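Local coordinates for esterase (Pelagibacterium halotolerans, PDB 5DWD), which probably hydrolyses carboxylic esters, as a carboxylesterase of the alpha/beta-hydrolase superfamily, at residues Gln62-Ser67 against Thr71-Pro76; Pro181-His186 against Thr233-Glu238; Arg213-Gln218 against Ala225-Asp230. All blocks are in the same frame, centred on the assembly; numbering follows the deposited sequence. Where two conformers were deposited one is given.

Contact 1: Gln62-Ser67 against Thr71-Pro76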
loop_
_atom_site.group_PDB
_atom_site.type_symbol
_atom_site.label_atom_id
_atom_site.label_comp_id
_atom_site.label_asym_id
_atom_site.label_seq_id
_atom_site.Cartn_x
_atom_site.Cartn_y
_atom_site.Cartn_z
ATOM N N GLN B 62 5.252 8.912 25.041
ATOM C CA GLN B 62 5.394 10.215 25.701
ATOM C C GLN B 62 6.305 11.129 24.902
ATOM O O GLN B 62 6.060 12.355 24.810
ATOM C CB GLN B 62 5.893 10.026 27.132
ATOM C CG GLN B 62 5.633 11.196 28.050
ATOM C CD GLN B 62 4.179 11.366 28.443
ATOM O OE1 GLN B 62 3.572 12.380 28.113
ATOM N NE2 GLN B 62 3.624 10.397 29.186
ATOM N N PHE B 63 7.359 10.568 24.323
ATOM C CA PHE B 63 8.317 11.354 23.525
ATOM C C PHE B 63 7.616 11.858 22.262
ATOM O O PHE B 63 7.770 13.010 21.864
ATOM C CB PHE B 63 9.529 10.499 23.186
ATOM C CG PHE B 63 10.489 11.120 22.243
ATOM C CD1 PHE B 63 11.446 11.999 22.689
ATOM C CD2 PHE B 63 10.435 10.837 20.892
ATOM C CE1 PHE B 63 12.312 12.593 21.800
ATOM C CE2 PHE B 63 11.306 11.423 19.994
ATOM C CZ PHE B 63 12.250 12.315 20.458
ATOM N N TRP B 64 6.842 10.979 21.622
ATOM C CA TRP B 64 6.292 11.307 20.340
ATOM C C TRP B 64 5.048 12.179 20.501
ATOM O O TRP B 64 4.700 12.899 19.571
ATOM C CB TRP B 64 5.908 10.034 19.557
ATOM C CG TRP B 64 7.051 9.487 18.820
ATOM C CD1 TRP B 64 8.075 10.144 18.308
ATOM C CD2 TRP B 64 7.194 8.137 18.400
ATOM N NE1 TRP B 64 8.879 9.352 17.628
ATOM C CE2 TRP B 64 8.366 8.078 17.648
ATOM C CE3 TRP B 64 6.460 6.979 18.611
ATOM C CZ2 TRP B 64 8.887 6.894 17.151
ATOM C CZ3 TRP B 64 6.962 5.784 18.102
ATOM C CH2 TRP B 64 8.162 5.763 17.361
ATOM N N ARG B 65 4.367 12.100 21.626
ATOM C CA ARG B 65 3.110 12.912 21.776
ATOM C C ARG B 65 3.462 14.422 21.712
ATOM O O ARG B 65 2.613 15.226 21.251
ATOM C CB ARG B 65 2.287 12.548 23.013
ATOM C CG ARG B 65 2.888 13.051 24.286
ATOM C CD ARG B 65 2.169 12.604 25.547
ATOM N NE ARG B 65 0.712 12.511 25.515
ATOM C CZ ARG B 65 -0.045 12.457 26.614
ATOM N NH1 ARG B 65 0.519 12.482 27.850
ATOM N NH2 ARG B 65 -1.385 12.385 26.495
ATOM N N ASP B 66 4.689 14.817 22.078
ATOM C CA ASP B 66 5.128 16.222 21.892
ATOM C C ASP B 66 5.119 16.687 20.425
ATOM O O ASP B 66 4.901 17.876 20.153
ATOM C CB ASP B 66 6.528 16.445 22.479
ATOM C CG ASP B 66 6.535 16.369 24.002
ATOM O OD1 ASP B 66 5.477 16.483 24.684
ATOM O OD2 ASP B 66 7.644 16.251 24.512
ATOM N N SER B 67 5.384 15.773 19.482
ATOM C CA SER B 67 5.396 16.058 18.076
ATOM C C SER B 67 4.113 15.810 17.349
ATOM O O SER B 67 3.920 16.398 16.304
ATOM C CB SER B 67 6.522 15.300 17.345
ATOM O OG SER B 67 7.770 15.692 17.864
ATOM N N THR B 71 -2.434 12.323 18.009
ATOM C CA THR B 71 -2.227 10.864 18.059
ATOM C C THR B 71 -2.453 10.308 19.460
ATOM O O THR B 71 -1.908 10.811 20.450
ATOM C CB THR B 71 -0.819 10.565 17.486
ATOM O OG1 THR B 71 -0.766 11.140 16.189
ATOM C CG2 THR B 71 -0.588 9.002 17.362
ATOM N N MET B 72 -3.248 9.242 19.530
ATOM C CA MET B 72 -3.395 8.422 20.721
ATOM C C MET B 72 -2.289 7.301 20.644
ATOM O O MET B 72 -1.999 6.821 19.557
ATOM C CB MET B 72 -4.763 7.723 20.697
ATOM C CG MET B 72 -4.973 6.743 21.823
ATOM S SD MET B 72 -6.568 5.902 21.594
ATOM C CE MET B 72 -6.863 4.925 23.042
ATOM N N PHE B 73 -1.731 6.979 21.798
ATOM C CA PHE B 73 -0.687 5.925 21.907
ATOM C C PHE B 73 -1.190 4.827 22.838
ATOM O O PHE B 73 -1.658 5.076 23.946
ATOM C CB PHE B 73 0.608 6.512 22.414
ATOM C CG PHE B 73 1.185 7.531 21.511
ATOM C CD1 PHE B 73 0.797 8.904 21.604
ATOM C CD2 PHE B 73 2.143 7.171 20.575
ATOM C CE1 PHE B 73 1.386 9.825 20.684
ATOM C CE2 PHE B 73 2.654 8.069 19.702
ATOM C CZ PHE B 73 2.285 9.407 19.738
ATOM N N VAL B 74 -0.961 3.563 22.466
ATOM C CA VAL B 74 -1.399 2.457 23.293
ATOM C C VAL B 74 -0.231 1.461 23.312
ATOM O O VAL B 74 0.290 1.211 22.223
ATOM C CB VAL B 74 -2.616 1.768 22.704
ATOM C CG1 VAL B 74 -3.069 0.610 23.543
ATOM C CG2 VAL B 74 -3.796 2.747 22.624
ATOM N N ALA B 75 0.079 0.907 24.485
ATOM C CA ALA B 75 1.174 -0.113 24.588
ATOM C C ALA B 75 0.667 -1.325 25.387
ATOM O O ALA B 75 0.805 -1.335 26.610
ATOM C CB ALA B 75 2.345 0.483 25.313
ATOM N N PRO B 76 0.098 -2.331 24.701
ATOM C CA PRO B 76 -0.420 -3.493 25.432
ATOM C C PRO B 76 0.639 -4.356 26.009
ATOM O O PRO B 76 1.733 -4.515 25.415
ATOM C CB PRO B 76 -1.190 -4.255 24.393
ATOM C CG PRO B 76 -0.603 -3.798 23.094
ATOM C CD PRO B 76 -0.171 -2.406 23.274
HETATM O O HOH W 1 -0.533 11.454 23.477
#
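Phe73 of strand 71-74 pushes its ring against the C-terminal part of helix 54-65, meeting Trp64 and Arg65. The segments form the return half of a beta-alpha-beta crossover (strand 42-47, helix 54-65, strand 71-74) within the alpha/beta-hydrolase fold. The packing is apolar: two successive beta carbons touch outer atoms of the ring, Trp64 CB lying 3.7 Å from Phe73 CZ and Arg65 CB 3.7 Å from Phe73 CE1. The Trp64 and Phe73 side chains cross at about a right angle, with Phe73 CE2 at the edge of the indole. Trp64 CG stands anti to the carbonyl carbon (chi1 -85°), which carries the indole on past Phe73 to helix 226-239, where NE1 bonds to Thr233 OG1. Within the strand, Thr71 CG2 sits over one face of the Phe73 ring, toward its rim. The polar link is indirect: a water accepts from Arg65 NE at 2.6 Å and makes a weak bond of 3.4 Å to Thr71 O. The guanidinium has two further partners: Arg65 NH2 reaches Pro34 O, and Arg65 NH1 gives a nearly straight bond (172°) of 3.1 Å to Gln62 OE1, which lies in the guanidinium plane.

Contact 2: Pro181-His186 against Thr233-Glu238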
loop_
_atom_site.group_PDB
_atom_site.type_symbol
_atom_site.label_atom_id
_atom_site.label_comp_id
_atom_site.label_asym_id
_atom_site.label_seq_id
_atom_site.Cartn_x
_atom_site.Cartn_y
_atom_site.Cartn_z
ATOM N N PRO B 181 3.206 0.873 4.030
ATOM C CA PRO B 181 4.627 1.175 4.064
ATOM C C PRO B 181 5.257 0.664 5.357
ATOM O O PRO B 181 4.629 0.628 6.385
ATOM C CB PRO B 181 4.709 2.677 4.070
ATOM C CG PRO B 181 3.357 3.153 4.390
ATOM C CD PRO B 181 2.380 2.093 4.027
ATOM N N VAL B 182 6.552 0.287 5.246
ATOM C CA VAL B 182 7.235 -0.342 6.349
ATOM C C VAL B 182 8.589 0.336 6.481
ATOM O O VAL B 182 9.323 0.501 5.522
ATOM C CB VAL B 182 7.420 -1.876 6.122
ATOM C CG1 VAL B 182 8.352 -2.487 7.170
ATOM C CG2 VAL B 182 6.081 -2.604 6.060
ATOM N N LEU B 183 8.924 0.704 7.698
ATOM C CA LEU B 183 10.256 1.177 8.019
ATOM C C LEU B 183 10.931 0.215 8.990
ATOM O O LEU B 183 10.404 -0.061 10.101
ATOM C CB LEU B 183 10.162 2.523 8.707
ATOM C CG LEU B 183 11.391 3.199 9.298
ATOM C CD1 LEU B 183 12.501 3.270 8.279
ATOM C CD2 LEU B 183 11.096 4.522 9.948
ATOM N N LEU B 184 12.087 -0.324 8.597
ATOM C CA LEU B 184 12.908 -1.172 9.439
ATOM C C LEU B 184 14.064 -0.374 9.974
ATOM O O LEU B 184 14.685 0.366 9.191
ATOM C CB LEU B 184 13.488 -2.326 8.615
ATOM C CG LEU B 184 12.465 -3.155 7.798
ATOM C CD1 LEU B 184 13.194 -4.044 6.776
ATOM C CD2 LEU B 184 11.537 -3.988 8.659
ATOM N N ILE B 185 14.338 -0.528 11.277
ATOM C CA ILE B 185 15.417 0.182 11.925
ATOM C C ILE B 185 16.147 -0.806 12.758
ATOM O O ILE B 185 15.520 -1.522 13.562
ATOM C CB ILE B 185 14.843 1.281 12.850
ATOM C CG1 ILE B 185 14.151 2.333 11.964
ATOM C CG2 ILE B 185 15.966 1.905 13.697
ATOM C CD1 ILE B 185 13.467 3.373 12.701
ATOM N N HIS B 186 17.504 -0.861 12.643
ATOM C CA HIS B 186 18.222 -1.936 13.307
ATOM C C HIS B 186 19.657 -1.493 13.597
ATOM O O HIS B 186 20.230 -0.897 12.745
ATOM C CB HIS B 186 18.175 -3.197 12.385
ATOM C CG HIS B 186 18.261 -4.509 13.095
ATOM N ND1 HIS B 186 17.364 -5.507 12.841
ATOM C CD2 HIS B 186 19.038 -4.975 14.116
ATOM C CE1 HIS B 186 17.623 -6.556 13.584
ATOM N NE2 HIS B 186 18.610 -6.260 14.397
ATOM N N THR B 233 10.827 9.257 13.830
ATOM C CA THR B 233 10.063 10.496 14.040
ATOM C C THR B 233 9.841 11.206 12.708
ATOM O O THR B 233 8.745 11.616 12.371
ATOM C CB THR B 233 10.758 11.452 15.052
ATOM O OG1 THR B 233 10.983 10.792 16.291
ATOM C CG2 THR B 233 9.895 12.683 15.309
ATOM N N ALA B 234 10.875 11.288 11.900
ATOM C CA ALA B 234 10.722 11.853 10.582
ATOM C C ALA B 234 9.778 11.089 9.694
ATOM O O ALA B 234 9.062 11.688 8.907
ATOM C CB ALA B 234 12.068 12.068 9.951
ATOM N N PHE B 235 9.789 9.746 9.772
ATOM C CA PHE B 235 8.865 8.947 9.028
ATOM C C PHE B 235 7.425 9.198 9.502
ATOM O O PHE B 235 6.538 9.320 8.672
ATOM C CB PHE B 235 9.256 7.481 9.158
ATOM C CG PHE B 235 8.377 6.498 8.406
ATOM C CD1 PHE B 235 8.413 6.390 7.025
ATOM C CD2 PHE B 235 7.535 5.608 9.081
ATOM C CE1 PHE B 235 7.655 5.407 6.368
ATOM C CE2 PHE B 235 6.807 4.636 8.416
ATOM C CZ PHE B 235 6.841 4.560 7.062
ATOM N N LEU B 236 7.216 9.250 10.800
ATOM C CA LEU B 236 5.867 9.605 11.385
ATOM C C LEU B 236 5.374 10.992 10.870
ATOM O O LEU B 236 4.211 11.137 10.477
ATOM C CB LEU B 236 5.930 9.605 12.891
ATOM C CG LEU B 236 5.591 8.353 13.720
ATOM C CD1 LEU B 236 4.996 7.192 13.017
ATOM C CD2 LEU B 236 6.256 8.208 15.065
ATOM N N ARG B 237 6.299 11.940 10.787
ATOM C CA ARG B 237 5.942 13.257 10.259
ATOM C C ARG B 237 5.528 13.169 8.800
ATOM O O ARG B 237 4.632 13.936 8.366
ATOM C CB ARG B 237 7.079 14.286 10.448
ATOM C CG ARG B 237 6.973 15.073 11.714
ATOM C CD ARG B 237 7.833 16.322 11.670
ATOM N NE ARG B 237 9.185 15.899 11.961
ATOM C CZ ARG B 237 9.775 15.925 13.155
ATOM N NH1 ARG B 237 9.137 16.397 14.238
ATOM N NH2 ARG B 237 11.035 15.470 13.256
ATOM N N GLU B 238 6.117 12.267 8.017
ATOM C CA GLU B 238 5.747 12.103 6.612
ATOM C C GLU B 238 4.341 11.595 6.499
ATOM O O GLU B 238 3.619 11.992 5.587
ATOM C CB GLU B 238 6.578 11.035 5.869
ATOM C CG GLU B 238 7.914 11.400 5.359
ATOM C CD GLU B 238 8.506 10.249 4.542
ATOM O OE1 GLU B 238 9.583 9.763 4.885
ATOM O OE2 GLU B 238 7.880 9.798 3.575
#
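Phe235 and Leu183 carry this contact, with Pro181 adding a smaller share. Phe235 hangs from helix 226-239 toward the sheet, and Leu183 rises from strand 182-187 to meet it, the two side chains running alongside each other, root to end. Leu183 CB lies over one face of the ring in a CH-pi contact, 4.1 Å from the Phe235 ring centroid and only 13° off the normal. The leucine then continues along the phenylalanine toward its root: CG is anti to the backbone N (chi1 173°), and from there Leu183 CD2 reaches Phe235 CB at 3.6 Å and Phe235 CG at 3.7 Å. One leucine thus touches both the ring and the carbon that bears it. Pro181, just before the strand, approaches differently, its CB near the ring plane at the edge and 4.1 Å from Phe235 CZ. In the alpha/beta-hydrolase fold this is the C-terminal helix lying across one side of the central parallel strands; the same phenylalanine also touches Ala158 of strand 158-162 and Arg213 of strand 212-217, bridging three adjacent strands. An alanine in place of Phe235 would probably leave Leu183 CB and Pro181 CB without a ring to pack on and open a gap between helix and sheet. No hydrogen bond crosses between the segments; further along the helix, Glu238 OE1 forms a salt bridge with Arg213 NH1 of the neighbouring strand.

Contact 3: Arg213-Gln218 against Ala225-Asp230; sequences RLHISQ and AQDGLD
Asp227 OD2 takes hydrogen bonds from both His215 and Ser217, and this is the tight part of the contact. His215 NE2 gives a bond of 2.7 Å to Asp227 OD2 at 163°, with the oxygen in the imidazole plane; OD2 receives it on its anti lone pair, and ring and carboxylate planes are 55° apart. In the Ser217 conformer described, one of two deposited, Ser217 OG donates to the same Asp227 OD2 at 2.8 Å, from above the carboxylate plane. The histidine bond would probably favour the ionised carboxylate; the serine's share is less certain, since Ser217 has a second conformer. Asp227 CG sits between its own backbone N and carbonyl carbon (chi1 67°), and this torsion turns the acid out to the strand. Beside it Gly228 passes close to Ser217 OG, where a beta carbon would be tight, and Ser217 CB packs on Ala225 CB at 3.8 Å. The elements joined are the last strand of the alpha/beta-hydrolase sheet, outermost on this side of the chain, and the C-terminal helix; the axes of strand 213-217 and helix 226-230 come within 8.1 Å and run nearly antiparallel. The loop between them probably carries the catalytic histidine, as in relatives. Around this packing, waters fill in between the polar groups. In the same serine conformer, one water donates to Ser217 OG at 2.7 Å and accepts from Ala225 N, the N-cap residue, at 3.0 Å. Another donates to Asp227 OD1 and to Gln218 O, each at 2.7 Å, joining the second carboxylate oxygen to the backbone just past the strand. Gln218 itself is exposed, and its side chain is not modelled beyond CB.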
loop_
_atom_site.group_PDB
_atom_site.type_symbol
_atom_site.label_atom_id
_atom_site.label_comp_id
_atom_site.label_asym_id
_atom_site.label_seq_id
_atom_site.Cartn_x
_atom_site.Cartn_y
_atom_site.Cartn_z
ATOM N N ARG B 213 11.586 0.494 3.696
ATOM C CA ARG B 213 12.850 1.195 3.841
ATOM C C ARG B 213 13.593 0.606 5.013
ATOM O O ARG B 213 12.967 0.169 5.980
ATOM C CB ARG B 213 12.605 2.609 4.263
ATOM C CG ARG B 213 11.751 3.390 3.347
ATOM C CD ARG B 213 11.372 4.608 4.152
ATOM N NE ARG B 213 10.344 5.283 3.427
ATOM C CZ ARG B 213 10.072 6.555 3.560
ATOM N NH1 ARG B 213 10.782 7.339 4.375
ATOM N NH2 ARG B 213 9.119 7.050 2.790
ATOM N N LEU B 214 14.907 0.847 5.029
ATOM C CA LEU B 214 15.769 0.349 6.104
ATOM C C LEU B 214 16.760 1.407 6.532
ATOM O O LEU B 214 17.396 2.043 5.672
ATOM C CB LEU B 214 16.546 -0.914 5.644
ATOM C CG LEU B 214 17.735 -1.451 6.470
ATOM C CD1 LEU B 214 17.271 -1.985 7.796
ATOM C CD2 LEU B 214 18.424 -2.574 5.713
ATOM N N HIS B 215 16.893 1.591 7.849
ATOM C CA HIS B 215 17.827 2.453 8.437
ATOM C C HIS B 215 18.651 1.660 9.417
ATOM O O HIS B 215 18.127 1.119 10.386
ATOM C CB HIS B 215 17.164 3.623 9.128
ATOM C CG HIS B 215 18.106 4.486 9.860
ATOM N ND1 HIS B 215 18.812 5.486 9.224
ATOM C CD2 HIS B 215 18.548 4.460 11.133
ATOM C CE1 HIS B 215 19.626 6.059 10.094
ATOM N NE2 HIS B 215 19.475 5.473 11.263
ATOM N N ILE B 216 19.979 1.569 9.166
ATOM C CA ILE B 216 20.889 0.960 10.141
ATOM C C ILE B 216 21.470 2.001 11.074
ATOM O O ILE B 216 22.004 3.048 10.620
ATOM C CB ILE B 216 22.036 0.235 9.385
ATOM C CG1 ILE B 216 21.508 -0.785 8.410
ATOM C CG2 ILE B 216 23.024 -0.388 10.367
ATOM C CD1 ILE B 216 20.808 -1.946 8.964
ATOM N N SER B 217 21.395 1.724 12.375
ATOM C CA SER B 217 21.946 2.573 13.427
ATOM C C SER B 217 23.327 2.036 13.638
ATOM O O SER B 217 23.521 1.070 14.316
ATOM C CB SER B 217 21.108 2.513 14.706
ATOM O OG SER B 217 19.818 3.091 14.526
ATOM N N GLN B 218 24.330 2.739 13.077
ATOM C CA GLN B 218 25.722 2.320 13.163
ATOM C C GLN B 218 26.222 2.449 14.611
ATOM O O GLN B 218 25.979 3.434 15.271
ATOM C CB GLN B 218 26.583 3.214 12.239
ATOM N N ALA B 225 18.495 3.479 19.120
ATOM C CA ALA B 225 19.588 4.498 19.118
ATOM C C ALA B 225 18.897 5.841 18.850
ATOM O O ALA B 225 17.827 5.915 18.238
ATOM C CB ALA B 225 20.634 4.207 18.087
ATOM N N GLN B 226 19.527 6.927 19.286
ATOM C CA GLN B 226 19.012 8.263 18.974
ATOM C C GLN B 226 18.765 8.459 17.481
ATOM O O GLN B 226 17.729 8.998 17.085
ATOM C CB GLN B 226 20.020 9.340 19.454
ATOM C CG GLN B 226 19.531 10.794 19.220
ATOM C CD GLN B 226 18.344 11.097 20.120
ATOM O OE1 GLN B 226 18.452 10.936 21.341
ATOM N NE2 GLN B 226 17.180 11.427 19.532
ATOM N N ASP B 227 19.675 8.028 16.648
ATOM C CA ASP B 227 19.442 8.168 15.238
ATOM C C ASP B 227 18.284 7.316 14.708
ATOM O O ASP B 227 17.634 7.749 13.768
ATOM C CB ASP B 227 20.654 7.907 14.408
ATOM C CG ASP B 227 21.098 6.496 14.473
ATOM O OD1 ASP B 227 21.849 6.221 15.397
ATOM O OD2 ASP B 227 20.703 5.645 13.643
ATOM N N GLY B 228 18.065 6.133 15.258
ATOM C CA GLY B 228 16.882 5.300 14.916
ATOM C C GLY B 228 15.588 6.028 15.316
ATOM O O GLY B 228 14.603 6.107 14.524
ATOM N N LEU B 229 15.588 6.600 16.499
ATOM C CA LEU B 229 14.458 7.375 16.990
ATOM C C LEU B 229 14.156 8.598 16.103
ATOM O O LEU B 229 13.043 8.784 15.642
ATOM C CB LEU B 229 14.766 7.824 18.395
ATOM C CG LEU B 229 13.651 8.559 19.129
ATOM C CD1 LEU B 229 12.394 7.697 19.077
ATOM C CD2 LEU B 229 13.995 8.928 20.579
ATOM N N ASP B 230 15.199 9.359 15.770
ATOM C CA ASP B 230 15.030 10.431 14.794
ATOM C C ASP B 230 14.536 10.012 13.406
ATOM O O ASP B 230 13.620 10.684 12.851
ATOM C CB ASP B 230 16.346 11.204 14.683
ATOM C CG ASP B 230 16.756 11.900 16.051
ATOM O OD1 ASP B 230 15.906 12.030 16.982
ATOM O OD2 ASP B 230 17.905 12.318 16.143
HETATM O O HOH W 2 18.155 2.128 16.470
HETATM O O HOH W 3 23.677 4.469 16.326
#

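Overall arrangement
All three contacts seat helices on the same side of one sheet. Contacts 2 and 3 share helix 226-239 and neighbouring strands, with centres about 9 Å apart; Leu184 N lies 2.8 Å from Arg213 O, a probable hydrogen bond. Contact 1 is about 15 Å from contact 2 and about 19 Å from contact 3, centre to centre, but helix 54-65 lies against helix 226-239, Phe63 CE2 being 3.7 Å from Leu229 CD2. Of the probable triad, Ser139 follows strand 133-138, while Asp190 follows strand 182-187 and His222 lies between the segments of contact 3. No residue of the three contacts is among those lining the bound polyether's pocket, which include Tyr50, Leu94, Arg100, Met143 and Val192.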